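Local coordinates for protein octopine dehydrogenase (Pecten maximus, PDB 3C7D) that catalyses the NADH-dependent condensation of L-arginine with pyruvate to D-octopine, the reverse of octopine dehydrogenation, at residues A[104-109]-A[127-132]; A[137-142]-A[179-184]. All coordinates share one frame; numbering follows the deposited sequence.

In the fold
The two contacts are in series along the chain: contact 1 closes before contact 2 opens, and helix 121-129, on which contact 1 draws, is followed directly by strand 137-141 of contact 2. Their centres lie about 17 Å apart, with no atoms touching. Strand 111-114 is common to both surroundings, since Val106 and Leu129 of contact 1 pack on Ile112, and strand 137-141 pairs in parallel with it. Contact 1 joins the loop after helix 95-102 to the end of helix 121-129, between two successive beta-alpha-beta units, away from the annotated sites. Contact 2 packs helix 180-188 on the same mixed sheet, along strand 137-141, just before pyruvate-binding Thr143.

Contact 1. Residues A[104-109]-A[127-132]; sequences PYVQDS and DILGDK
Lys132 lays the methylene part of its side chain over Val106, its CD 3.8 Å from Val106 CG1, as the two chains run past each other in opposite directions. The contact joins two consecutive beta-alpha-beta crossovers of a Rossmann-type domain: loop 104-109 leads into the last strand of the first, segment 127-132 holds the end of helix 121-129 of the second and the turn beyond it, and strand 111-114 is common to both. Val106 places CG1 between its backbone N and carbonyl carbon (chi1 78°), where it meets Lys132 and also comes to 4.4 Å from Leu129 CD1. These two branched residues suit the buried side because both also pack on Ile112 of the strand. The turn is made by Gly130, whose positive phi is easy for glycine, and by the backbone bond from Lys132 N to Leu129 O of 3.1 Å. Lysine suits the outer side: its carbons cover Val106 while its ammonium goes to exposed Asp108, whose side chain crosses that of Lys132 at about a right angle. An alanine in place of Lys132 is likely to leave Asp108 without this salt-bridge partner and uncover one side of Val106. A bend at the last torsion (chi4 81°) turns the amine toward the carboxylate, and Lys132 NZ lies 3.0 Å from Asp108 OD1, on its syn side but 32° out of the carboxylate plane.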
# COMPACT_ATOMS: atom_id res chain seq x y z
N PRO A 104 2.72 16.78 -15.49
CA PRO A 104 2.59 18.10 -16.12
C PRO A 104 1.31 18.86 -15.76
O PRO A 104 1.14 20.01 -16.18
CB PRO A 104 2.61 17.79 -17.63
CG PRO A 104 3.01 16.34 -17.74
CD PRO A 104 2.54 15.70 -16.48
N TYR A 105 0.41 18.24 -14.99
CA TYR A 105 -0.90 18.84 -14.72
C TYR A 105 -1.18 19.11 -13.25
O TYR A 105 -2.10 19.86 -12.92
CB TYR A 105 -2.02 17.97 -15.32
CG TYR A 105 -1.89 17.76 -16.81
CD1 TYR A 105 -2.13 18.80 -17.71
CD2 TYR A 105 -1.54 16.51 -17.32
CE1 TYR A 105 -2.01 18.61 -19.08
CE2 TYR A 105 -1.42 16.31 -18.69
CZ TYR A 105 -1.66 17.36 -19.57
OH TYR A 105 -1.55 17.16 -20.92
N VAL A 106 -0.40 18.51 -12.37
CA VAL A 106 -0.63 18.63 -10.93
C VAL A 106 -0.35 20.06 -10.44
O VAL A 106 0.68 20.65 -10.78
CB VAL A 106 0.15 17.54 -10.13
CG1 VAL A 106 1.63 17.89 -9.98
CG2 VAL A 106 -0.49 17.30 -8.79
N GLN A 107 -1.28 20.63 -9.68
CA GLN A 107 -1.11 21.97 -9.12
C GLN A 107 -0.35 21.92 -7.80
O GLN A 107 -0.37 20.90 -7.11
CB GLN A 107 -2.45 22.70 -8.97
CG GLN A 107 -3.27 22.31 -7.74
CD GLN A 107 -4.44 23.25 -7.48
OE1 GLN A 107 -5.53 22.81 -7.14
NE2 GLN A 107 -4.21 24.56 -7.62
N ASP A 108 0.33 23.02 -7.46
CA ASP A 108 1.20 23.06 -6.28
C ASP A 108 0.50 22.62 -5.01
O ASP A 108 1.08 21.91 -4.18
CB ASP A 108 1.78 24.47 -6.09
CG ASP A 108 2.79 24.85 -7.16
OD1 ASP A 108 3.41 23.95 -7.77
OD2 ASP A 108 2.97 26.07 -7.38
N SER A 109 -0.76 23.02 -4.86
CA SER A 109 -1.53 22.76 -3.64
C SER A 109 -2.23 21.40 -3.64
O SER A 109 -3.14 21.17 -2.83
CB SER A 109 -2.54 23.89 -3.40
OG SER A 109 -3.53 23.90 -4.42
N ASP A 127 10.72 11.35 -7.23
CA ASP A 127 11.49 11.11 -8.44
C ASP A 127 10.75 11.60 -9.68
O ASP A 127 11.28 12.41 -10.44
CB ASP A 127 11.79 9.62 -8.56
CG ASP A 127 12.82 9.32 -9.63
OD1 ASP A 127 12.43 8.83 -10.71
OD2 ASP A 127 14.01 9.59 -9.39
N ILE A 128 9.53 11.11 -9.87
CA ILE A 128 8.77 11.39 -11.09
C ILE A 128 8.33 12.85 -11.18
O ILE A 128 8.44 13.46 -12.25
CB ILE A 128 7.56 10.41 -11.25
CG1 ILE A 128 8.07 8.96 -11.36
CG2 ILE A 128 6.72 10.77 -12.46
CD1 ILE A 128 7.00 7.89 -11.47
N LEU A 129 7.88 13.42 -10.07
CA LEU A 129 7.38 14.80 -10.05
C LEU A 129 8.48 15.87 -9.96
O LEU A 129 8.19 17.07 -10.06
CB LEU A 129 6.38 15.01 -8.91
CG LEU A 129 5.06 14.24 -8.84
CD1 LEU A 129 4.13 14.94 -7.87
CD2 LEU A 129 4.38 14.10 -10.19
N GLY A 130 9.73 15.43 -9.77
CA GLY A 130 10.89 16.33 -9.72
C GLY A 130 10.74 17.53 -8.80
O GLY A 130 10.45 17.38 -7.61
N ASP A 131 10.94 18.73 -9.36
CA ASP A 131 10.89 19.99 -8.61
C ASP A 131 9.55 20.27 -7.91
O ASP A 131 9.52 20.95 -6.89
CB ASP A 131 11.28 21.18 -9.51
CG ASP A 131 12.79 21.28 -9.76
OD1 ASP A 131 13.58 20.80 -8.92
OD2 ASP A 131 13.18 21.86 -10.80
N LYS A 132 8.47 19.73 -8.47
CA LYS A 132 7.12 19.97 -7.94
C LYS A 132 6.81 19.12 -6.70
O LYS A 132 5.83 19.39 -5.99
CB LYS A 132 6.06 19.72 -9.02
CG LYS A 132 4.83 20.61 -8.90
CD LYS A 132 4.12 20.74 -10.24
CE LYS A 132 3.23 21.97 -10.29
NZ LYS A 132 3.97 23.23 -10.59

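Contact 2. Residues A[137-142]-A[179-184]; sequences SMMSFE and DPLSTL
The ring of Phe141 is met at CE1 and CZ by Leu184, whose CD1 comes obliquely to 3.7 Å from CE1; the ring of Phe194 adds an edge-to-face partner, and Leu166 and Ala168 of strand 156-171 also touch it. Just beyond Phe141 the chain leaves the strand at Glu142, which touches the bound pyruvate. On the helix the puckered ring of Pro180 offers its CB to Met139, with Met139 CE 3.8 Å from that atom and the two side chains crossing at about a right angle. With CG of Met139 turned opposite its backbone N (chi1 -158°) and the chain extended beyond it, SD and CE are carried out to the helix: SD lies 4.0 Å from Leu184 CG, and CE reaches the first turn at Pro180 and Leu181. An unbranched, flexible methionine suits this span, since the axes of strand 137-141 and helix 180-184 remain 11.2 Å apart and are inclined at 59°. Proline fits the first turn, where no backbone N-H is needed, and Asp179 just before it is the N-cap, accepting weakly from Ser182 N. All the side-chain pairs across the interface are apolar, so this first part of the helix meets the strand through apolar burial and shape rather than directed polar bonds.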
# COMPACT_ATOMS: atom_id res chain seq x y z
N SER A 137 1.77 17.88 -1.17
CA SER A 137 1.78 17.03 0.03
C SER A 137 1.56 15.56 -0.33
O SER A 137 0.74 15.24 -1.20
CB SER A 137 0.72 17.50 1.04
OG SER A 137 1.18 18.62 1.77
N MET A 138 2.29 14.68 0.35
CA MET A 138 2.21 13.24 0.10
C MET A 138 1.66 12.48 1.30
O MET A 138 2.21 12.55 2.40
CB MET A 138 3.59 12.70 -0.28
CG MET A 138 4.12 13.24 -1.59
SD MET A 138 5.85 12.83 -1.84
CE MET A 138 6.65 14.00 -0.74
N MET A 139 0.57 11.74 1.07
CA MET A 139 -0.15 11.04 2.14
C MET A 139 -0.24 9.53 1.89
O MET A 139 -0.78 9.09 0.88
CB MET A 139 -1.55 11.64 2.29
CG MET A 139 -2.20 11.41 3.64
SD MET A 139 -3.86 12.10 3.69
CE MET A 139 -4.18 12.09 5.45
N SER A 140 0.27 8.74 2.83
CA SER A 140 0.31 7.28 2.68
C SER A 140 -0.51 6.53 3.74
O SER A 140 -0.16 6.55 4.93
CB SER A 140 1.76 6.79 2.70
OG SER A 140 2.46 7.21 1.54
N PHE A 141 -1.58 5.87 3.30
CA PHE A 141 -2.45 5.08 4.18
C PHE A 141 -1.94 3.65 4.29
O PHE A 141 -1.44 3.09 3.32
CB PHE A 141 -3.88 5.08 3.66
CG PHE A 141 -4.66 6.31 4.02
CD1 PHE A 141 -4.51 7.49 3.28
CD2 PHE A 141 -5.54 6.30 5.09
CE1 PHE A 141 -5.22 8.63 3.62
CE2 PHE A 141 -6.26 7.44 5.43
CZ PHE A 141 -6.10 8.61 4.69
N GLU A 142 -2.08 3.06 5.48
CA GLU A 142 -1.50 1.75 5.78
C GLU A 142 -2.06 0.60 4.95
O GLU A 142 -1.34 -0.35 4.63
CB GLU A 142 -1.55 1.43 7.28
CG GLU A 142 -2.91 1.57 7.94
CD GLU A 142 -2.87 1.33 9.44
OE1 GLU A 142 -1.97 0.62 9.93
OE2 GLU A 142 -3.76 1.86 10.14
N ASP A 179 -7.08 20.54 4.23
CA ASP A 179 -6.66 19.78 5.41
C ASP A 179 -6.71 18.28 5.13
O ASP A 179 -7.79 17.75 4.86
CB ASP A 179 -7.50 20.13 6.64
CG ASP A 179 -7.03 19.41 7.89
OD1 ASP A 179 -5.86 19.62 8.30
OD2 ASP A 179 -7.81 18.64 8.48
N PRO A 180 -5.55 17.60 5.18
CA PRO A 180 -5.42 16.20 4.81
C PRO A 180 -6.34 15.26 5.58
O PRO A 180 -7.17 14.59 4.97
CB PRO A 180 -3.95 15.89 5.12
CG PRO A 180 -3.27 17.20 5.03
CD PRO A 180 -4.26 18.17 5.61
N LEU A 181 -6.21 15.22 6.90
CA LEU A 181 -6.93 14.23 7.71
C LEU A 181 -8.46 14.37 7.62
O LEU A 181 -9.16 13.39 7.40
CB LEU A 181 -6.46 14.23 9.17
CG LEU A 181 -6.77 12.96 9.99
CD1 LEU A 181 -6.07 11.74 9.40
CD2 LEU A 181 -6.40 13.13 11.47
N SER A 182 -8.96 15.59 7.79
CA SER A 182 -10.40 15.82 7.82
C SER A 182 -11.07 15.71 6.44
O SER A 182 -12.17 15.18 6.34
CB SER A 182 -10.73 17.16 8.48
OG SER A 182 -10.15 18.23 7.76
N THR A 183 -10.41 16.22 5.40
CA THR A 183 -10.91 16.10 4.02
C THR A 183 -11.06 14.63 3.60
O THR A 183 -12.07 14.25 3.01
CB THR A 183 -10.00 16.84 3.00
OG1 THR A 183 -9.78 18.19 3.43
CG2 THR A 183 -10.62 16.86 1.61
N LEU A 184 -10.05 13.82 3.92
CA LEU A 184 -10.08 12.38 3.66
C LEU A 184 -11.14 11.67 4.50
O LEU A 184 -11.80 10.75 4.02
CB LEU A 184 -8.69 11.76 3.90
CG LEU A 184 -7.69 11.63 2.74
CD1 LEU A 184 -8.00 10.40 1.90
CD2 LEU A 184 -7.61 12.88 1.85